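Local coordinates for protein ATP-dependent DNA helicase PIF1 (Candida albicans, PDB 7OTJ) that couples ATP hydrolysis to 5'-3' unwinding of DNA, and probably resolves G-quadruplexes and forked RNA-DNA hybrids to maintain nuclear and mitochondrial genome stability, at residues R191-L205 / Y477-L489. Sequence-based numbering, arbitrary orientation.
Sequences RQKGDQRFIDMLNNL and YVALSRAVSRAGL. Unlike the reference sequence in segment 191-205: Asp200 (reference Asn). With ALF (tetrafluoroaluminate ion), chain F; ADP (adenosine-5'-diphosphate), chain E; PO4 (phosphate ion), chain Q.
With chi1 at -179° and chi2 at 176°, Arg191 runs extended past Ser481 before a bend at chi3 sets its NH1 over one face of the Arg482 guanidinium, whose own chain is bent at chi2 and chi3. Both groups meet one anion, the tetrafluoroaluminate: Arg191 NH1 reaches F2 at 2.7 Å and Arg482 NH1 reaches F4 at 2.6 Å. The same Arg191 NH1 also donates to Ser481 O (3.1 Å) from above the carbonyl plane, while Arg482 NE is held by Val478 O. Next along the chain, Gln192 NE2 donates to Ala483 O at 3.0 Å. This is the nucleotide cleft of a superfamily 1 helicase, where Arg191, in the loop between strand 182-186 and helix 196-204, and Arg482, from the second RecA-like domain, converge on ADP-tetrafluoroaluminate, a mimic of the hydrolysis transition state; Lys31 of the P-loop and Gln147 bind the same ion. Behind these bonds, helices 196-204 and 477-481 run nearly antiparallel (166°), and Tyr477 OH bonds Ala27 N. Leu202 CD2 packs on the Leu480 backbone. Arg486 CG makes a CH-pi contact over one face of Phe198, 3.6 Å from the ring centroid; Leu202 CD1 covers the opposite face. Beyond the ring, Arg486 grips Asp195 in a side-on salt bridge: OD2 accepts from NE (2.7 Å) and NH2, which also reaches OD1 and a phosphate ion, probably from the crystallisation liquor. Asp195, the N-cap of helix 196-204, also accepts weakly from Phe198 N through OD1.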
ATOM      1  N   ARG A 191     -16.973   7.219   0.885  1.00 42.90           N
ATOM      2  CA  ARG A 191     -16.379   6.984   2.202  1.00 46.93           C
ATOM      3  C   ARG A 191     -16.984   7.887   3.279  1.00 48.13           C
ATOM      4  O   ARG A 191     -17.231   7.438   4.406  1.00 48.73           O
ATOM      5  CB  ARG A 191     -14.861   7.163   2.138  1.00 41.76           C
ATOM      6  CG  ARG A 191     -14.173   6.901   3.465  1.00 43.01           C
ATOM      7  CD  ARG A 191     -12.661   6.985   3.362  1.00 48.78           C
ATOM      8  NE  ARG A 191     -12.091   5.975   2.472  1.00 41.79           N
ATOM      9  CZ  ARG A 191     -11.260   6.239   1.473  1.00 44.19           C
ATOM     10  NH1 ARG A 191     -10.880   7.476   1.198  1.00 43.97           N
ATOM     11  NH2 ARG A 191     -10.787   5.238   0.740  1.00 46.08           N
ATOM     12  N   GLN A 192     -17.218   9.160   2.966  1.00 42.73           N
ATOM     13  CA  GLN A 192     -17.792  10.094   3.928  1.00 43.76           C
ATOM     14  C   GLN A 192     -19.212  10.515   3.544  1.00 55.10           C
ATOM     15  O   GLN A 192     -19.679  11.581   3.955  1.00 60.21           O
ATOM     16  CB  GLN A 192     -16.894  11.325   4.083  1.00 41.95           C
ATOM     17  CG  GLN A 192     -15.436  11.031   4.452  1.00 41.08           C
ATOM     18  CD  GLN A 192     -14.556  10.721   3.245  1.00 45.11           C
ATOM     19  OE1 GLN A 192     -15.013  10.759   2.105  1.00 47.33           O
ATOM     20  NE2 GLN A 192     -13.289  10.413   3.496  1.00 40.33           N
ATOM     21  N   LYS A 193     -19.926   9.658   2.803  1.00 49.26           N
ATOM     22  CA  LYS A 193     -21.174  10.070   2.157  1.00 50.66           C
ATOM     23  C   LYS A 193     -22.195  10.607   3.154  1.00 67.03           C
ATOM     24  O   LYS A 193     -23.035  11.441   2.793  1.00 71.65           O
ATOM     25  CB  LYS A 193     -21.772   8.900   1.376  1.00 49.16           C
ATOM     26  CG  LYS A 193     -22.939   9.285   0.475  1.00 65.30           C
ATOM     27  CD  LYS A 193     -23.363   8.120  -0.404  1.00 72.01           C
ATOM     28  CE  LYS A 193     -24.395   8.551  -1.432  1.00 83.94           C
ATOM     29  NZ  LYS A 193     -23.861   9.608  -2.334  1.00 74.22           N
ATOM     30  N   GLY A 194     -22.129  10.165   4.410  1.00 51.52           N
ATOM     31  CA  GLY A 194     -23.131  10.568   5.382  1.00 61.43           C
ATOM     32  C   GLY A 194     -23.044  12.020   5.807  1.00 62.83           C
ATOM     33  O   GLY A 194     -24.018  12.560   6.337  1.00 57.63           O
ATOM     34  N   ASP A 195     -21.906  12.669   5.586  1.00 63.14           N
ATOM     35  CA  ASP A 195     -21.630  13.982   6.167  1.00 49.19           C
ATOM     36  C   ASP A 195     -21.192  14.922   5.051  1.00 48.86           C
ATOM     37  O   ASP A 195     -20.007  14.978   4.710  1.00 46.30           O
ATOM     38  CB  ASP A 195     -20.566  13.869   7.250  1.00 47.41           C
ATOM     39  CG  ASP A 195     -20.315  15.175   7.963  1.00 51.01           C
ATOM     40  OD1 ASP A 195     -20.950  16.200   7.626  1.00 53.14           O
ATOM     41  OD2 ASP A 195     -19.468  15.166   8.878  1.00 53.95           O
ATOM     42  N   GLN A 196     -22.144  15.684   4.513  1.00 48.00           N
ATOM     43  CA  GLN A 196     -21.842  16.494   3.338  1.00 47.82           C
ATOM     44  C   GLN A 196     -20.842  17.593   3.666  1.00 52.80           C
ATOM     45  O   GLN A 196     -19.959  17.894   2.851  1.00 53.46           O
ATOM     46  CB  GLN A 196     -23.123  17.088   2.757  1.00 49.42           C
ATOM     47  CG  GLN A 196     -22.879  17.958   1.533  1.00 49.58           C
ATOM     48  CD  GLN A 196     -22.160  17.221   0.408  1.00 51.93           C
ATOM     49  OE1 GLN A 196     -22.446  16.057   0.130  1.00 55.76           O
ATOM     50  NE2 GLN A 196     -21.221  17.901  -0.243  1.00 47.80           N
ATOM     51  N   ARG A 197     -20.944  18.181   4.863  1.00 48.22           N
ATOM     52  CA  ARG A 197     -19.986  19.198   5.277  1.00 48.18           C
ATOM     53  C   ARG A 197     -18.576  18.632   5.318  1.00 46.70           C
ATOM     54  O   ARG A 197     -17.627  19.277   4.861  1.00 46.40           O
ATOM     55  CB  ARG A 197     -20.380  19.755   6.648  1.00 49.30           C
ATOM     56  CG  ARG A 197     -19.347  20.676   7.277  1.00 49.41           C
ATOM     57  CD  ARG A 197     -19.152  21.912   6.430  1.00 50.10           C
ATOM     58  NE  ARG A 197     -18.065  22.761   6.903  1.00 50.34           N
ATOM     59  CZ  ARG A 197     -17.498  23.715   6.176  1.00 56.91           C
ATOM     60  NH1 ARG A 197     -17.857  23.933   4.920  1.00 51.04           N
ATOM     61  NH2 ARG A 197     -16.549  24.472   6.722  1.00 51.35           N
ATOM     62  N   PHE A 198     -18.426  17.420   5.858  1.00 45.96           N
ATOM     63  CA  PHE A 198     -17.125  16.761   5.860  1.00 44.69           C
ATOM     64  C   PHE A 198     -16.584  16.624   4.441  1.00 47.31           C
ATOM     65  O   PHE A 198     -15.398  16.877   4.194  1.00 47.76           O
ATOM     66  CB  PHE A 198     -17.236  15.392   6.537  1.00 44.34           C
ATOM     67  CG  PHE A 198     -15.913  14.765   6.878  1.00 43.41           C
ATOM     68  CD1 PHE A 198     -14.765  15.534   6.981  1.00 46.44           C
ATOM     69  CD2 PHE A 198     -15.814  13.399   7.091  1.00 42.98           C
ATOM     70  CE1 PHE A 198     -13.547  14.957   7.293  1.00 43.73           C
ATOM     71  CE2 PHE A 198     -14.595  12.814   7.401  1.00 44.62           C
ATOM     72  CZ  PHE A 198     -13.463  13.593   7.502  1.00 42.11           C
ATOM     73  N   ILE A 199     -17.444  16.241   3.493  1.00 43.93           N
ATOM     74  CA  ILE A 199     -17.027  16.113   2.098  1.00 46.74           C
ATOM     75  C   ILE A 199     -16.584  17.464   1.545  1.00 46.60           C
ATOM     76  O   ILE A 199     -15.563  17.560   0.848  1.00 43.21           O
ATOM     77  CB  ILE A 199     -18.157  15.482   1.260  1.00 51.46           C
ATOM     78  CG1 ILE A 199     -18.435  14.055   1.730  1.00 45.13           C
ATOM     79  CG2 ILE A 199     -17.805  15.474  -0.224  1.00 43.27           C
ATOM     80  CD1 ILE A 199     -19.591  13.402   1.012  1.00 45.97           C
ATOM     81  N   ASP A 200     -17.331  18.529   1.854  1.00 45.11           N
ATOM     82  CA  ASP A 200     -16.923  19.859   1.407  1.00 45.93           C
ATOM     83  C   ASP A 200     -15.558  20.239   1.971  1.00 50.35           C
ATOM     84  O   ASP A 200     -14.715  20.792   1.254  1.00 52.63           O
ATOM     85  CB  ASP A 200     -17.956  20.910   1.824  1.00 47.59           C
ATOM     86  CG  ASP A 200     -19.337  20.655   1.237  1.00 56.26           C
ATOM     87  OD1 ASP A 200     -19.432  20.015   0.166  1.00 56.85           O
ATOM     88  OD2 ASP A 200     -20.334  21.112   1.843  1.00 52.54           O
ATOM     89  N   MET A 201     -15.315  19.924   3.246  1.00 45.31           N
ATOM     90  CA  MET A 201     -14.046  20.266   3.883  1.00 50.12           C
ATOM     91  C   MET A 201     -12.890  19.520   3.230  1.00 44.01           C
ATOM     92  O   MET A 201     -11.841  20.104   2.939  1.00 44.27           O
ATOM     93  CB  MET A 201     -14.105  19.949   5.380  1.00 45.83           C
ATOM     94  CG  MET A 201     -15.033  20.839   6.189  1.00 46.72           C
ATOM     95  SD  MET A 201     -15.494  20.063   7.759  1.00 46.81           S
ATOM     96  CE  MET A 201     -13.883  19.726   8.474  1.00 46.23           C
ATOM     97  N   LEU A 202     -13.054  18.213   3.046  1.00 42.92           N
ATOM     98  CA  LEU A 202     -12.044  17.413   2.365  1.00 46.36           C
ATOM     99  C   LEU A 202     -11.779  17.906   0.946  1.00 41.95           C
ATOM    100  O   LEU A 202     -10.625  17.945   0.507  1.00 41.68           O
ATOM    101  CB  LEU A 202     -12.471  15.951   2.348  1.00 46.87           C
ATOM    102  CG  LEU A 202     -12.377  15.262   3.702  1.00 49.27           C
ATOM    103  CD1 LEU A 202     -12.973  13.868   3.634  1.00 41.26           C
ATOM    104  CD2 LEU A 202     -10.922  15.221   4.139  1.00 43.27           C
ATOM    105  N   ASN A 203     -12.831  18.216   0.185  1.00 42.46           N
ATOM    106  CA  ASN A 203     -12.613  18.685  -1.183  1.00 42.77           C
ATOM    107  C   ASN A 203     -11.821  19.986  -1.217  1.00 47.35           C
ATOM    108  O   ASN A 203     -11.026  20.210  -2.138  1.00 52.49           O
ATOM    109  CB  ASN A 203     -13.941  18.841  -1.919  1.00 43.46           C
ATOM    110  CG  ASN A 203     -14.481  17.519  -2.398  1.00 46.29           C
ATOM    111  OD1 ASN A 203     -13.749  16.523  -2.475  1.00 41.48           O
ATOM    112  ND2 ASN A 203     -15.766  17.492  -2.718  1.00 54.03           N
ATOM    113  N   ASN A 204     -12.034  20.860  -0.229  1.00 49.43           N
ATOM    114  CA  ASN A 204     -11.331  22.139  -0.191  1.00 46.08           C
ATOM    115  C   ASN A 204      -9.826  21.949  -0.054  1.00 47.97           C
ATOM    116  O   ASN A 204      -9.051  22.823  -0.463  1.00 59.66           O
ATOM    117  CB  ASN A 204     -11.857  22.997   0.968  1.00 51.68           C
ATOM    118  CG  ASN A 204     -13.246  23.572   0.706  1.00 52.65           C
ATOM    119  OD1 ASN A 204     -13.643  23.773  -0.439  1.00 54.15           O
ATOM    120  ND2 ASN A 204     -13.983  23.853   1.780  1.00 48.86           N
ATOM    121  N   LEU A 205      -9.391  20.837   0.544  1.00 44.40           N
ATOM    122  CA  LEU A 205      -7.965  20.600   0.736  1.00 49.05           C
ATOM    123  C   LEU A 205      -7.233  20.284  -0.565  1.00 60.57           C
ATOM    124  O   LEU A 205      -6.004  20.412  -0.614  1.00 59.42           O
ATOM    125  CB  LEU A 205      -7.759  19.461   1.735  1.00 43.12           C
ATOM    126  CG  LEU A 205      -8.439  19.614   3.099  1.00 48.63           C
ATOM    127  CD1 LEU A 205      -8.192  18.370   3.936  1.00 49.19           C
ATOM    128  CD2 LEU A 205      -7.992  20.883   3.851  1.00 45.02           C
ATOM    129  N   TYR A 477      -4.263  15.992   2.796  1.00 47.41           N
ATOM    130  CA  TYR A 477      -5.498  15.524   2.169  1.00 42.25           C
ATOM    131  C   TYR A 477      -5.668  14.012   2.307  1.00 41.53           C
ATOM    132  O   TYR A 477      -6.751  13.531   2.659  1.00 41.09           O
ATOM    133  CB  TYR A 477      -5.541  15.926   0.694  1.00 42.30           C
ATOM    134  CG  TYR A 477      -6.756  15.371  -0.005  1.00 48.37           C
ATOM    135  CD1 TYR A 477      -8.034  15.712   0.419  1.00 48.25           C
ATOM    136  CD2 TYR A 477      -6.630  14.486  -1.071  1.00 41.78           C
ATOM    137  CE1 TYR A 477      -9.151  15.194  -0.201  1.00 46.61           C
ATOM    138  CE2 TYR A 477      -7.742  13.968  -1.698  1.00 41.87           C
ATOM    139  CZ  TYR A 477      -8.999  14.323  -1.260  1.00 43.02           C
ATOM    140  OH  TYR A 477     -10.109  13.809  -1.888  1.00 47.59           O
ATOM    141  N   VAL A 478      -4.620  13.243   1.984  1.00 43.14           N
ATOM    142  CA  VAL A 478      -4.675  11.788   2.148  1.00 43.66           C
ATOM    143  C   VAL A 478      -4.980  11.422   3.596  1.00 40.08           C
ATOM    144  O   VAL A 478      -5.866  10.604   3.874  1.00 41.19           O
ATOM    145  CB  VAL A 478      -3.365  11.135   1.666  1.00 39.63           C
ATOM    146  CG1 VAL A 478      -3.339   9.661   2.013  1.00 39.16           C
ATOM    147  CG2 VAL A 478      -3.209  11.314   0.175  1.00 40.70           C
ATOM    148  N   ALA A 479      -4.274  12.049   4.539  1.00 44.30           N
ATOM    149  CA  ALA A 479      -4.450  11.717   5.952  1.00 47.50           C
ATOM    150  C   ALA A 479      -5.877  11.977   6.400  1.00 41.17           C
ATOM    151  O   ALA A 479      -6.545  11.086   6.938  1.00 41.21           O
ATOM    152  CB  ALA A 479      -3.470  12.518   6.809  1.00 41.43           C
ATOM    153  N   LEU A 480      -6.370  13.192   6.177  1.00 41.65           N
ATOM    154  CA  LEU A 480      -7.701  13.523   6.657  1.00 46.13           C
ATOM    155  C   LEU A 480      -8.802  12.776   5.910  1.00 42.65           C
ATOM    156  O   LEU A 480      -9.874  12.559   6.483  1.00 49.45           O
ATOM    157  CB  LEU A 480      -7.914  15.037   6.566  1.00 49.68           C
ATOM    158  CG  LEU A 480      -6.876  15.850   7.358  1.00 46.83           C
ATOM    159  CD1 LEU A 480      -7.079  17.351   7.220  1.00 47.54           C
ATOM    160  CD2 LEU A 480      -6.879  15.433   8.826  1.00 44.08           C
ATOM    161  N   SER A 481      -8.553  12.327   4.681  1.00 44.66           N
ATOM    162  CA  SER A 481      -9.590  11.666   3.895  1.00 48.57           C
ATOM    163  C   SER A 481      -9.676  10.166   4.151  1.00 46.57           C
ATOM    164  O   SER A 481     -10.533   9.502   3.558  1.00 42.56           O
ATOM    165  CB  SER A 481      -9.374  11.921   2.402  1.00 42.24           C
ATOM    166  OG  SER A 481      -8.060  11.580   2.009  1.00 40.59           O
ATOM    167  N   ARG A 482      -8.816   9.621   5.014  1.00 48.25           N
ATOM    168  CA  ARG A 482      -8.951   8.224   5.414  1.00 43.82           C
ATOM    169  C   ARG A 482     -10.180   7.985   6.275  1.00 44.74           C
ATOM    170  O   ARG A 482     -10.671   6.853   6.334  1.00 50.84           O
ATOM    171  CB  ARG A 482      -7.712   7.763   6.186  1.00 45.49           C
ATOM    172  CG  ARG A 482      -6.386   7.917   5.450  1.00 46.31           C
ATOM    173  CD  ARG A 482      -6.412   7.222   4.115  1.00 42.67           C
ATOM    174  NE  ARG A 482      -6.801   8.113   3.027  1.00 48.27           N
ATOM    175  CZ  ARG A 482      -7.224   7.694   1.844  1.00 42.66           C
ATOM    176  NH1 ARG A 482      -7.357   6.406   1.575  1.00 43.00           N
ATOM    177  NH2 ARG A 482      -7.533   8.590   0.911  1.00 51.47           N
ATOM    178  N   ALA A 483     -10.686   9.020   6.940  1.00 42.21           N
ATOM    179  CA  ALA A 483     -11.749   8.854   7.922  1.00 43.08           C
ATOM    180  C   ALA A 483     -13.105   8.652   7.260  1.00 44.07           C
ATOM    181  O   ALA A 483     -13.431   9.292   6.256  1.00 49.46           O
ATOM    182  CB  ALA A 483     -11.809  10.064   8.857  1.00 55.64           C
ATOM    183  N   VAL A 484     -13.890   7.740   7.832  1.00 46.35           N
ATOM    184  CA  VAL A 484     -15.283   7.586   7.426  1.00 48.64           C
ATOM    185  C   VAL A 484     -16.102   8.801   7.853  1.00 50.22           C
ATOM    186  O   VAL A 484     -16.897   9.338   7.074  1.00 47.45           O
ATOM    187  CB  VAL A 484     -15.852   6.278   8.005  1.00 49.18           C
ATOM    188  CG1 VAL A 484     -17.367   6.203   7.821  1.00 47.09           C
ATOM    189  CG2 VAL A 484     -15.168   5.083   7.359  1.00 45.65           C
ATOM    190  N   SER A 485     -15.919   9.262   9.087  1.00 55.72           N
ATOM    191  CA  SER A 485     -16.731  10.349   9.615  1.00 58.54           C
ATOM    192  C   SER A 485     -15.898  11.224  10.536  1.00 51.85           C
ATOM    193  O   SER A 485     -14.863  10.805  11.061  1.00 53.12           O
ATOM    194  CB  SER A 485     -17.946   9.827  10.375  1.00 56.23           C
ATOM    195  OG  SER A 485     -17.524   9.167  11.552  1.00 51.60           O
ATOM    196  N   ARG A 486     -16.371  12.453  10.740  1.00 57.90           N
ATOM    197  CA  ARG A 486     -15.698  13.331  11.686  1.00 51.31           C
ATOM    198  C   ARG A 486     -15.817  12.815  13.113  1.00 49.02           C
ATOM    199  O   ARG A 486     -14.899  13.014  13.917  1.00 56.93           O
ATOM    200  CB  ARG A 486     -16.262  14.745  11.596  1.00 50.08           C
ATOM    201  CG  ARG A 486     -15.794  15.512  10.374  1.00 53.86           C
ATOM    202  CD  ARG A 486     -16.360  16.912  10.371  1.00 48.66           C
ATOM    203  NE  ARG A 486     -17.781  16.913  10.059  1.00 49.25           N
ATOM    204  CZ  ARG A 486     -18.544  17.996  10.038  1.00 50.20           C
ATOM    205  NH1 ARG A 486     -18.081  19.177  10.422  1.00 50.82           N
ATOM    206  NH2 ARG A 486     -19.799  17.897   9.612  1.00 50.70           N
ATOM    207  N   ALA A 487     -16.914  12.129  13.442  1.00 53.21           N
ATOM    208  CA  ALA A 487     -17.068  11.610  14.799  1.00 54.70           C
ATOM    209  C   ALA A 487     -16.021  10.554  15.126  1.00 52.23           C
ATOM    210  O   ALA A 487     -15.725  10.327  16.303  1.00 51.83           O
ATOM    211  CB  ALA A 487     -18.468  11.039  15.005  1.00 52.30           C
ATOM    212  N   GLY A 488     -15.470   9.881  14.116  1.00 54.27           N
ATOM    213  CA  GLY A 488     -14.403   8.942  14.403  1.00 49.14           C
ATOM    214  C   GLY A 488     -13.043   9.446  13.973  1.00 47.98           C
ATOM    215  O   GLY A 488     -12.126   8.654  13.751  1.00 53.72           O
ATOM    216  N   LEU A 489     -12.879  10.765  13.913  1.00 50.11           N
ATOM    217  CA  LEU A 489     -11.623  11.376  13.495  1.00 47.08           C
ATOM    218  C   LEU A 489     -11.188  12.418  14.512  1.00 51.51           C
ATOM    219  O   LEU A 489     -11.970  13.300  14.875  1.00 48.98           O
ATOM    220  CB  LEU A 489     -11.764  12.032  12.117  1.00 46.11           C
ATOM    221  CG  LEU A 489     -10.670  13.026  11.717  1.00 45.68           C
ATOM    222  CD1 LEU A 489      -9.351  12.312  11.479  1.00 44.88           C
ATOM    223  CD2 LEU A 489     -11.094  13.805  10.492  1.00 50.34           C
TER
HETATM  224 AL   ALF F1002      -8.465   6.398  -1.998  1.00 47.52          AL
HETATM  225  F1  ALF F1002      -7.649   5.179  -3.009  1.00 46.36           F
HETATM  226  F2  ALF F1002      -9.289   7.607  -0.974  1.00 48.45           F
HETATM  227  F3  ALF F1002      -8.597   7.438  -3.443  1.00 39.66           F
HETATM  228  F4  ALF F1002      -8.412   5.334  -0.564  1.00 43.25           F
HETATM  229  PB  ADP E1001     -11.061   5.039  -3.505  1.00 50.80           P
HETATM  230  O1B ADP E1001     -11.478   5.962  -4.634  1.00 37.19           O
HETATM  231  O2B ADP E1001     -10.205   3.862  -3.917  1.00 48.97           O
HETATM  232  O3B ADP E1001     -10.582   5.757  -2.270  1.00 46.82           O
HETATM  233  PA  ADP E1001     -12.526   2.949  -2.232  1.00 47.13           P
HETATM  234  O1A ADP E1001     -12.693   1.888  -3.290  1.00 53.74           O
HETATM  235  O2A ADP E1001     -11.454   2.807  -1.182  1.00 40.19           O
HETATM  236  O3A ADP E1001     -12.437   4.373  -2.990  1.00 41.14           O
HETATM  237  O5' ADP E1001     -13.921   3.147  -1.463  1.00 51.02           O
HETATM  238  C5' ADP E1001     -13.942   3.711  -0.157  1.00 47.75           C
HETATM  239  C4' ADP E1001     -15.204   3.252   0.545  1.00 48.38           C
HETATM  240  O4' ADP E1001     -16.336   3.518  -0.282  1.00 46.29           O
HETATM  241  C3' ADP E1001     -15.159   1.753   0.782  1.00 52.03           C
HETATM  242  O3' ADP E1001     -15.351   1.504   2.175  1.00 62.86           O
HETATM  243  C2' ADP E1001     -16.320   1.174   0.000  1.00 51.97           C
HETATM  244  O2' ADP E1001     -17.021   0.201   0.780  1.00 66.94           O
HETATM  245  C1' ADP E1001     -17.194   2.378  -0.309  1.00 50.08           C
HETATM  246  N9  ADP E1001     -17.789   2.257  -1.656  1.00 56.31           N
HETATM  247  C8  ADP E1001     -17.105   2.247  -2.813  1.00 54.86           C
HETATM  248  N7  ADP E1001     -17.947   2.128  -3.870  1.00 53.65           N
HETATM  249  C5  ADP E1001     -19.198   2.055  -3.386  1.00 57.63           C
HETATM  250  C6  ADP E1001     -20.561   1.922  -3.954  1.00 65.27           C
HETATM  251  N6  ADP E1001     -20.754   1.833  -5.293  1.00 59.05           N
HETATM  252  N1  ADP E1001     -21.602   1.885  -3.091  1.00 64.03           N
HETATM  253  C2  ADP E1001     -21.419   1.972  -1.759  1.00 48.71           C
HETATM  254  N3  ADP E1001     -20.215   2.097  -1.178  1.00 49.66           N
HETATM  255  C4  ADP E1001     -19.088   2.140  -1.922  1.00 58.98           C
HETATM  256  P   PO4 Q1013     -22.222  19.645  11.874  1.00 97.84           P
HETATM  257  O1  PO4 Q1013     -21.881  19.613  10.400  1.00 71.87           O
HETATM  258  O2  PO4 Q1013     -21.201  18.867  12.673  1.00 86.27           O
HETATM  259  O3  PO4 Q1013     -23.607  19.078  12.097  1.00 74.72           O
HETATM  260  O4  PO4 Q1013     -22.200  21.073  12.352  1.00 78.40           O
HETATM  261  O   HOH W   1      -6.160   7.090  -1.724  1.00 42.46           O